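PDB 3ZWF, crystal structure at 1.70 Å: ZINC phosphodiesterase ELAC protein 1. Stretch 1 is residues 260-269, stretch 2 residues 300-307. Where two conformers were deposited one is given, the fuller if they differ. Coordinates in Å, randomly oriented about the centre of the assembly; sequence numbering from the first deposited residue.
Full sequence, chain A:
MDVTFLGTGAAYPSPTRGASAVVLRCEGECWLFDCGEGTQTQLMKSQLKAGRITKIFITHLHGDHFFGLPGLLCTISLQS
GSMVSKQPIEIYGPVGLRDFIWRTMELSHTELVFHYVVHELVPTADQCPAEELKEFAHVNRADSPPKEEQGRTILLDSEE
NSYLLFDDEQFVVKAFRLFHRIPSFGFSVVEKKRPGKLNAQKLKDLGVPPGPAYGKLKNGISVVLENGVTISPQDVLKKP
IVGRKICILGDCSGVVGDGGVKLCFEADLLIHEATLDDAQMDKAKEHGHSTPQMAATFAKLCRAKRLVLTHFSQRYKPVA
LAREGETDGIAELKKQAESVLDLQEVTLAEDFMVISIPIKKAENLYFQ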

# COMPACT_ATOMS: atom_id res chain seq x y z
N GLY A 260 18.67 -8.34 23.41
CA GLY A 260 17.49 -9.10 22.99
C GLY A 260 17.18 -10.34 23.80
O GLY A 260 16.02 -10.61 24.14
N VAL A 261 18.20 -11.13 24.11
CA VAL A 261 17.98 -12.34 24.91
C VAL A 261 17.42 -11.99 26.30
O VAL A 261 16.55 -12.70 26.86
CB VAL A 261 19.27 -13.19 25.05
CG1 VAL A 261 18.92 -14.55 25.62
CG2 VAL A 261 19.97 -13.33 23.70
N LYS A 262 17.94 -10.88 26.84
CA LYS A 262 17.58 -10.44 28.18
C LYS A 262 16.13 -9.95 28.20
O LYS A 262 15.39 -10.27 29.10
CB LYS A 262 18.53 -9.33 28.67
N LEU A 263 15.75 -9.19 27.17
CA LEU A 263 14.39 -8.64 27.12
C LEU A 263 13.31 -9.67 26.86
O LEU A 263 12.18 -9.49 27.30
CB LEU A 263 14.30 -7.56 26.04
CG LEU A 263 14.77 -6.18 26.52
CD1 LEU A 263 14.76 -5.20 25.36
CD2 LEU A 263 13.95 -5.67 27.71
N CYS A 264 13.67 -10.74 26.19
CA CYS A 264 12.71 -11.80 25.80
C CYS A 264 12.59 -12.90 26.82
O CYS A 264 11.81 -13.84 26.62
CB CYS A 264 13.08 -12.41 24.46
SG CYS A 264 12.88 -11.28 23.06
N PHE A 265 13.37 -12.81 27.91
CA PHE A 265 13.43 -13.87 28.90
C PHE A 265 12.04 -14.20 29.44
O PHE A 265 11.31 -13.33 29.89
CB PHE A 265 14.35 -13.47 30.06
CG PHE A 265 14.50 -14.55 31.11
CD1 PHE A 265 14.92 -15.82 30.77
CD2 PHE A 265 14.23 -14.28 32.43
CE1 PHE A 265 15.06 -16.81 31.75
CE2 PHE A 265 14.36 -15.25 33.41
CZ PHE A 265 14.78 -16.52 33.06
N GLU A 266 11.70 -15.48 29.38
CA GLU A 266 10.41 -16.01 29.85
C GLU A 266 9.19 -15.32 29.23
O GLU A 266 8.12 -15.22 29.85
CB GLU A 266 10.33 -16.04 31.39
CG GLU A 266 11.32 -17.04 31.98
CD GLU A 266 11.16 -17.22 33.48
OE1 GLU A 266 10.73 -16.27 34.17
OE2 GLU A 266 11.47 -18.33 33.95
N ALA A 267 9.35 -14.87 27.98
CA ALA A 267 8.20 -14.35 27.22
C ALA A 267 7.04 -15.34 27.26
O ALA A 267 7.20 -16.55 27.02
CB ALA A 267 8.58 -14.07 25.77
N ASP A 268 5.86 -14.80 27.53
CA ASP A 268 4.62 -15.58 27.48
C ASP A 268 4.23 -15.92 26.07
O ASP A 268 3.67 -16.98 25.81
CB ASP A 268 3.51 -14.84 28.18
CG ASP A 268 3.79 -14.69 29.65
OD1 ASP A 268 3.73 -15.71 30.35
OD2 ASP A 268 4.14 -13.58 30.07
N LEU A 269 4.54 -15.00 25.16
CA LEU A 269 4.40 -15.22 23.73
C LEU A 269 5.60 -14.59 23.03
O LEU A 269 5.93 -13.43 23.28
CB LEU A 269 3.09 -14.65 23.25
CG LEU A 269 2.66 -15.18 21.88
CD1 LEU A 269 2.14 -16.59 22.07
CD2 LEU A 269 1.64 -14.29 21.17
N LYS A 300 14.11 -21.38 22.89
CA LYS A 300 14.69 -22.23 23.97
C LYS A 300 15.70 -21.44 24.81
O LYS A 300 15.72 -21.50 26.04
CB LYS A 300 15.31 -23.49 23.35
CG LYS A 300 14.29 -24.57 23.01
N LEU A 301 16.54 -20.66 24.14
CA LEU A 301 17.54 -19.84 24.84
C LEU A 301 16.88 -18.80 25.78
O LEU A 301 17.37 -18.60 26.91
CB LEU A 301 18.49 -19.19 23.84
CG LEU A 301 19.68 -18.39 24.36
CD1 LEU A 301 20.71 -19.29 25.03
CD2 LEU A 301 20.30 -17.59 23.20
N CYS A 302 15.78 -18.19 25.36
CA CYS A 302 14.99 -17.22 26.13
C CYS A 302 13.98 -17.79 27.10
O CYS A 302 13.28 -17.04 27.79
CB CYS A 302 14.16 -16.35 25.20
SG CYS A 302 15.16 -15.40 24.11
N ARG A 303 13.87 -19.12 27.12
CA ARG A 303 12.85 -19.83 27.92
C ARG A 303 11.44 -19.27 27.66
O ARG A 303 10.63 -19.12 28.56
CB ARG A 303 13.22 -19.85 29.45
N ALA A 304 11.14 -18.94 26.39
CA ALA A 304 9.80 -18.52 26.05
C ALA A 304 8.79 -19.62 26.27
O ALA A 304 9.05 -20.80 26.02
CB ALA A 304 9.74 -17.97 24.57
N LYS A 305 7.61 -19.24 26.75
CA LYS A 305 6.55 -20.22 27.02
C LYS A 305 5.89 -20.75 25.77
O LYS A 305 5.55 -21.92 25.68
CB LYS A 305 5.49 -19.62 27.95
CG LYS A 305 6.05 -19.34 29.35
CD LYS A 305 5.14 -18.43 30.16
N ARG A 306 5.69 -19.85 24.80
CA ARG A 306 5.06 -20.19 23.55
C ARG A 306 5.79 -19.43 22.42
O ARG A 306 6.13 -18.25 22.55
CB ARG A 306 3.56 -19.82 23.59
CG ARG A 306 2.88 -19.70 22.21
CD ARG A 306 1.88 -20.78 21.90
NE ARG A 306 0.58 -20.44 22.45
CZ ARG A 306 -0.59 -20.42 21.78
NH1 ARG A 306 -0.68 -20.73 20.49
NH2 ARG A 306 -1.69 -20.10 22.45
N LEU A 307 6.06 -20.16 21.34
CA LEU A 307 6.66 -19.60 20.13
C LEU A 307 5.63 -19.63 19.00
O LEU A 307 5.04 -20.63 18.77
CB LEU A 307 7.90 -20.40 19.70
CG LEU A 307 8.61 -20.04 18.40
CD1 LEU A 307 9.13 -18.53 18.37
CD2 LEU A 307 9.72 -21.04 18.11

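Stretch 2 enters the contact at the end of a helix. K300 does not reach stretch 1. R303 N donates a hydrogen bond to K300 O at 3.2 Å.

L301 makes an apolar contact with V261. Its CB points sideways, but the end of the side chain comes nearer, and its CG lies 4.1 Å from CG1 of V261.

C302 loses more surface to the other stretch than any other residue here. Its SG sits 3.7 Å from CB of C264 and 4.1 Å from CG1 of V261. These contacts are apolar packing. The two cysteines are not joined. C302 O accepts a hydrogen bond from N of E266 at 2.7 Å, with an angle of 159° at the hydrogen. The same O lies 3.4 Å from CA of F265, a CA-H...O contact. The type II turn from C264 to A267, closed by a 3.0 Å bond from A267 N to C264 O, places the amide of E266 within reach.

R303 leaves helical geometry with positive phi, in a Schellman motif. Its side chain is modelled only to CB, which lies 4.2 Å from CE1 of F265 and 4.2 Å from CG of E266. Its O receives a CA-H...O contact from CA of E266 at 3.4 Å, nearly straight at 168°.

A304 packs its small side chain against another: its CB is 4.2 Å from CB of A267. Its CA also approaches O of A267 at 3.4 Å.

K305 supplies the second backbone hydrogen bond. Its N donates to O of A267 at 2.7 Å, and the angle of 173° is close to linear. The two bonds run in opposite senses: stretch 1 donates in the first and accepts in the second. The CB of K305 points toward stretch 1, and its CD comes within 3.1 Å of OD1 of D268. The side chain is not modelled past CD, so the position of its amine is unknown.

R306 packs its side chain against L269. Its CG is 3.2 Å from CD1 of L269, a tight approach, and its CB is 3.6 Å from O of D268. NH1 is hydrogen-bonded elsewhere in the structure. The backbone N is buried by the contact and has no partner in the model; O of A267 is 4.3 Å from it.

The CA-to-CB bond of L307 points away from stretch 1, and the residue makes no contact.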